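Local structure of aftrax (Archaeoglobus fulgidus, 3ZC0) at the interface of chains A and B and the interface of chains A and C. The protein assembles, as a TRAX-like member of the translin family, into the octameric archaeal C3PO, which binds and cleaves duplex RNA. Coordinates in Å, arbitrary orientation; residue numbers count along the deposited sequence, not the author numbering. Chains: chain A/B/C, Aftrax.

Contact 1: the interface of chains A and B. Residues chain A 35-36, 39-40, 43; chain B 153-154, 156-157, 167.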
loop_
_atom_site.group_PDB
_atom_site.type_symbol
_atom_site.label_atom_id
_atom_site.label_comp_id
_atom_site.label_asym_id
_atom_site.label_seq_id
_atom_site.Cartn_x
_atom_site.Cartn_y
_atom_site.Cartn_z
ATOM N N THR A 35 26.756 -8.697 -6.160
ATOM C CA THR A 35 26.005 -8.244 -7.323
ATOM C C THR A 35 26.969 -7.982 -8.473
ATOM O O THR A 35 26.758 -8.459 -9.599
ATOM C CB THR A 35 25.190 -6.966 -7.026
ATOM O OG1 THR A 35 24.103 -7.284 -6.155
ATOM C CG2 THR A 35 24.624 -6.366 -8.310
ATOM N N LYS A 36 28.037 -7.245 -8.168
ATOM C CA LYS A 36 29.036 -6.891 -9.163
ATOM C C LYS A 36 29.518 -8.160 -9.849
ATOM O O LYS A 36 29.593 -8.221 -11.079
ATOM C CB LYS A 36 30.215 -6.152 -8.524
ATOM C CG LYS A 36 30.568 -4.802 -9.163
ATOM C CD LYS A 36 29.988 -3.639 -8.362
ATOM C CE LYS A 36 30.909 -2.424 -8.335
ATOM N NZ LYS A 36 30.953 -1.658 -9.617
ATOM N N ALA A 39 26.908 -9.468 -12.349
ATOM C CA ALA A 39 26.887 -8.543 -13.474
ATOM C C ALA A 39 28.056 -8.805 -14.396
ATOM O O ALA A 39 27.900 -8.856 -15.614
ATOM C CB ALA A 39 26.954 -7.104 -12.980
ATOM N N LEU A 40 29.225 -8.968 -13.787
ATOM C CA LEU A 40 30.475 -9.119 -14.514
ATOM C C LEU A 40 30.449 -10.367 -15.369
ATOM O O LEU A 40 30.862 -10.339 -16.532
ATOM C CB LEU A 40 31.660 -9.144 -13.547
ATOM C CG LEU A 40 32.068 -7.749 -13.105
ATOM C CD1 LEU A 40 32.997 -7.830 -11.917
ATOM C CD2 LEU A 40 32.720 -7.014 -14.264
ATOM N N ALA A 43 28.609 -9.661 -18.341
ATOM C CA ALA A 43 29.326 -8.780 -19.252
ATOM C C ALA A 43 30.511 -9.501 -19.884
ATOM O O ALA A 43 31.372 -8.864 -20.505
ATOM C CB ALA A 43 29.791 -7.539 -18.538
ATOM N N MET B 153 26.495 -3.605 -22.247
ATOM C CA MET B 153 26.444 -4.568 -21.149
ATOM C C MET B 153 27.457 -4.344 -20.028
ATOM O O MET B 153 27.272 -4.827 -18.927
ATOM C CB MET B 153 26.566 -5.993 -21.665
ATOM C CG MET B 153 25.248 -6.640 -22.041
ATOM S SD MET B 153 24.139 -6.838 -20.639
ATOM C CE MET B 153 25.050 -7.980 -19.610
ATOM N N GLU B 154 28.523 -3.608 -20.299
ATOM C CA GLU B 154 29.530 -3.381 -19.267
ATOM C C GLU B 154 29.113 -2.336 -18.212
ATOM O O GLU B 154 29.670 -2.314 -17.115
ATOM C CB GLU B 154 30.875 -3.010 -19.896
ATOM C CG GLU B 154 30.992 -1.547 -20.270
ATOM C CD GLU B 154 32.387 -1.176 -20.713
ATOM O OE1 GLU B 154 33.149 -2.102 -21.085
ATOM O OE2 GLU B 154 32.717 0.035 -20.689
ATOM N N THR B 156 26.415 -2.342 -16.799
ATOM C CA THR B 156 25.463 -3.056 -15.992
ATOM C C THR B 156 25.998 -3.338 -14.566
ATOM O O THR B 156 25.235 -3.703 -13.673
ATOM C CB THR B 156 24.970 -4.301 -16.782
ATOM O OG1 THR B 156 23.545 -4.410 -16.677
ATOM C CG2 THR B 156 25.667 -5.582 -16.358
ATOM N N THR B 157 27.299 -3.115 -14.349
ATOM C CA THR B 157 27.903 -3.176 -13.002
ATOM C C THR B 157 27.641 -1.941 -12.140
ATOM O O THR B 157 27.915 -1.949 -10.939
ATOM C CB THR B 157 29.432 -3.257 -13.045
ATOM O OG1 THR B 157 29.902 -2.456 -14.132
ATOM C CG2 THR B 157 29.909 -4.692 -13.176
ATOM N N ARG B 167 19.488 -2.186 -16.615
ATOM C CA ARG B 167 19.357 -3.636 -16.527
ATOM C C ARG B 167 18.090 -4.140 -17.243
ATOM O O ARG B 167 18.189 -4.970 -18.157
ATOM C CB ARG B 167 19.357 -4.107 -15.070
ATOM C CG ARG B 167 20.717 -4.475 -14.502
ATOM C CD ARG B 167 20.642 -4.628 -12.980
ATOM N NE ARG B 167 21.937 -4.395 -12.344
ATOM C CZ ARG B 167 22.101 -4.052 -11.066
ATOM N NH1 ARG B 167 21.038 -3.888 -10.285
ATOM N NH2 ARG B 167 23.328 -3.864 -10.573
#

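Contact 2: the interface of chains A and C. Residues chain A 13, 16-17, 20, 72; chain C 158-159, 162.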
loop_
_atom_site.group_PDB
_atom_site.type_symbol
_atom_site.label_atom_id
_atom_site.label_comp_id
_atom_site.label_asym_id
_atom_site.label_seq_id
_atom_site.Cartn_x
_atom_site.Cartn_y
_atom_site.Cartn_z
ATOM N N LEU A 13 23.554 -1.624 25.156
ATOM C CA LEU A 13 22.964 -0.754 24.150
ATOM C C LEU A 13 24.049 -0.020 23.336
ATOM O O LEU A 13 23.980 0.029 22.106
ATOM C CB LEU A 13 21.996 0.221 24.814
ATOM C CG LEU A 13 20.518 0.184 24.425
ATOM C CD1 LEU A 13 20.144 -1.074 23.694
ATOM C CD2 LEU A 13 19.693 0.317 25.670
ATOM N N LEU A 16 25.758 -2.402 21.066
ATOM C CA LEU A 16 24.923 -2.791 19.942
ATOM C C LEU A 16 24.863 -1.665 18.932
ATOM O O LEU A 16 24.858 -1.927 17.739
ATOM C CB LEU A 16 23.519 -3.191 20.385
ATOM C CG LEU A 16 23.472 -4.476 21.206
ATOM C CD1 LEU A 16 22.040 -4.883 21.517
ATOM C CD2 LEU A 16 24.195 -5.572 20.476
ATOM N N GLU A 17 24.833 -0.418 19.401
ATOM C CA GLU A 17 24.803 0.720 18.490
ATOM C C GLU A 17 25.991 0.633 17.565
ATOM O O GLU A 17 25.830 0.502 16.337
ATOM C CB GLU A 17 24.835 2.039 19.252
ATOM C CG GLU A 17 24.405 3.252 18.437
ATOM C CD GLU A 17 24.399 4.536 19.261
ATOM O OE1 GLU A 17 24.949 4.534 20.390
ATOM O OE2 GLU A 17 23.835 5.547 18.785
ATOM N N ARG A 20 26.163 -2.564 15.297
ATOM C CA ARG A 20 25.161 -2.367 14.246
ATOM C C ARG A 20 25.659 -1.466 13.100
ATOM O O ARG A 20 25.560 -1.840 11.934
ATOM C CB ARG A 20 23.871 -1.810 14.840
ATOM C CG ARG A 20 22.733 -1.636 13.860
ATOM C CD ARG A 20 21.423 -1.670 14.607
ATOM N NE ARG A 20 20.267 -1.384 13.765
ATOM C CZ ARG A 20 19.891 -0.156 13.442
ATOM N NH1 ARG A 20 20.618 0.871 13.881
ATOM N NH2 ARG A 20 18.814 0.040 12.682
ATOM N N ILE A 72 20.779 -8.612 16.957
ATOM C CA ILE A 72 20.720 -7.942 15.659
ATOM C C ILE A 72 21.264 -8.715 14.462
ATOM O O ILE A 72 20.978 -8.353 13.319
ATOM C CB ILE A 72 21.437 -6.577 15.657
ATOM C CG1 ILE A 72 22.941 -6.758 15.700
ATOM C CG2 ILE A 72 20.952 -5.703 16.781
ATOM C CD1 ILE A 72 23.688 -5.468 15.489
ATOM N N PHE C 158 19.362 6.488 21.964
ATOM C CA PHE C 158 19.697 5.284 21.207
ATOM C C PHE C 158 18.779 5.140 20.000
ATOM O O PHE C 158 17.613 5.575 20.036
ATOM C CB PHE C 158 19.649 4.037 22.096
ATOM C CG PHE C 158 20.734 4.002 23.126
ATOM C CD1 PHE C 158 22.040 3.696 22.757
ATOM C CD2 PHE C 158 20.457 4.287 24.460
ATOM C CE1 PHE C 158 23.046 3.665 23.688
ATOM C CE2 PHE C 158 21.461 4.256 25.402
ATOM C CZ PHE C 158 22.762 3.946 25.013
ATOM N N PRO C 159 19.310 4.544 18.920
ATOM C CA PRO C 159 18.534 4.339 17.701
ATOM C C PRO C 159 17.262 3.557 18.020
ATOM O O PRO C 159 17.309 2.582 18.780
ATOM C CB PRO C 159 19.490 3.525 16.820
ATOM C CG PRO C 159 20.451 2.937 17.747
ATOM C CD PRO C 159 20.645 3.942 18.809
ATOM N N LEU C 162 16.887 -0.248 18.186
ATOM C CA LEU C 162 17.626 -0.940 19.227
ATOM C C LEU C 162 16.883 -0.943 20.546
ATOM O O LEU C 162 17.277 -1.620 21.507
ATOM C CB LEU C 162 18.973 -0.264 19.414
ATOM C CG LEU C 162 20.049 -0.827 18.522
ATOM C CD1 LEU C 162 21.399 -0.340 19.018
ATOM C CD2 LEU C 162 19.932 -2.337 18.581
#

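Contact 1: the interface of chains A and B
Two copies of this translin-family protein meet here in a junction that is not an exact two-fold and probably helps hold the assembly together. Polar contact across it is slight. A:Lys36, its chain bent at chi2, chi3 and chi4, crosses B:Thr157 at about a right angle and brings its side-chain amine nitrogen NZ 3.3 Å from the carbonyl B:Thr157 O, a weak hydrogen bond. A long, flexible lysine suits the place, since it can fold back to a main-chain oxygen while its methylenes CG and CD lie against the same threonine. The firmer bond lies inside chain B: the hydroxyl B:Thr157 OG1 donates to the backbone oxygen B:Glu154 O over 3.0 Å, in the carbonyl plane at a C=O...donor angle of 157°. OG1 takes the crowded position between backbone N and carbonyl carbon (chi1 36°), so the hydroxyl turns back to its own short helix and the methyl CG2 points at chain A.

Apolar packing centres on that methyl. B:Thr157 CG2 meets A:Leu40 CG at 3.7 Å, the two side chains crossing obliquely, and also touches A:Ala39 CB at 3.8 Å. Alanine keeps the helix surface low here, so that the methyl B:Thr156 CG2 can reach A:Ala39 CB as well, at 3.9 Å.

Van der Waals contacts of methyls with polar atoms form a third kind. A:Ala43 CB rests on the carbonyl B:Met153 O at 3.7 Å, another small residue allowing main chain to come close. At the opposite end the guanidinium nitrogen B:Arg167 NH2 lies 3.6 Å from the methyl A:Thr35 CG2.

In the fold, the C-terminal end of helix 6-42 of chain A, with A:Ala43 just beyond it, lies against the 3-10 turn 153-157 of chain B and the start of its helix 166-190.

Contact 2: the interface of chains A and C
In this translin-family assembly, the N-terminal helix 6-42 of chain A, within a predicted coiled-coil stretch, receives a connecting segment of chain C, residues 158-162, in an interface between two copies related by a two-fold.

The tight part centres on C:Leu162, in the 3-10 turn 160-163. Its CD1 rests on the helix backbone, 3.6 Å from A:Glu17 CA, and also meets A:Leu16 CB at 3.8 Å. A branched aliphatic residue suits a site that offers main chain on one side and aliphatic carbons on the other. Beside it, A:Leu13 crosses C:Phe158 obliquely, its CB over one ring face, 3.8 Å from the centroid and offset toward the rim, a CH-pi contact. Its methyl CD1 reaches the carbonyl C:Leu162 O at 3.6 Å. A:Glu17, with CG anti to the backbone N (chi1 -163°) and an extended chain, crosses C:Pro159 obliquely, its CG and carboxylate touching the ring carbon CD, which OE2 approaches to 3.6 Å. Proline suits this position as a rigid, compact apolar block. The carboxylate plane is turned 60° from the C:Phe158 ring, and OE1 lies 3.8 Å from CD1 of that ring. The ring, with CG anti to the carbonyl carbon (chi1 -68°), presents a broad flat surface; an alanine here would remove the ring that A:Leu13 CB and A:Glu17 OE1 rest on, and would probably loosen this edge of the contact.

The looser side lies with A:Ile72 and A:Arg20. C:Leu162 CD2 points to the loop residue A:Ile72, whose CG2 is 4.0 Å away. A:Arg20, extended from CG to NE, slides past C:Pro159 in the opposite direction; its NH1 stays 4.1 Å from C:Pro159 CB, a loose contact.

Contact 1 and contact 2 lie about 35 Å apart, measured between the centres of their C-alpha atoms, and both use helix 6-42 of chain A: contact 2 uses its N-terminal half, contact 1 its C-terminal end. The partners use neighbouring segments, 153-157 with B:Arg167 in contact 1 and 158-162 in contact 2, so one helix meets two neighbours at separate places along its length. The A-C interface is two-fold symmetric, whereas the A-B interface is not an exact two-fold, so the two kinds of junction together could help link copies into the eight-chain assembly.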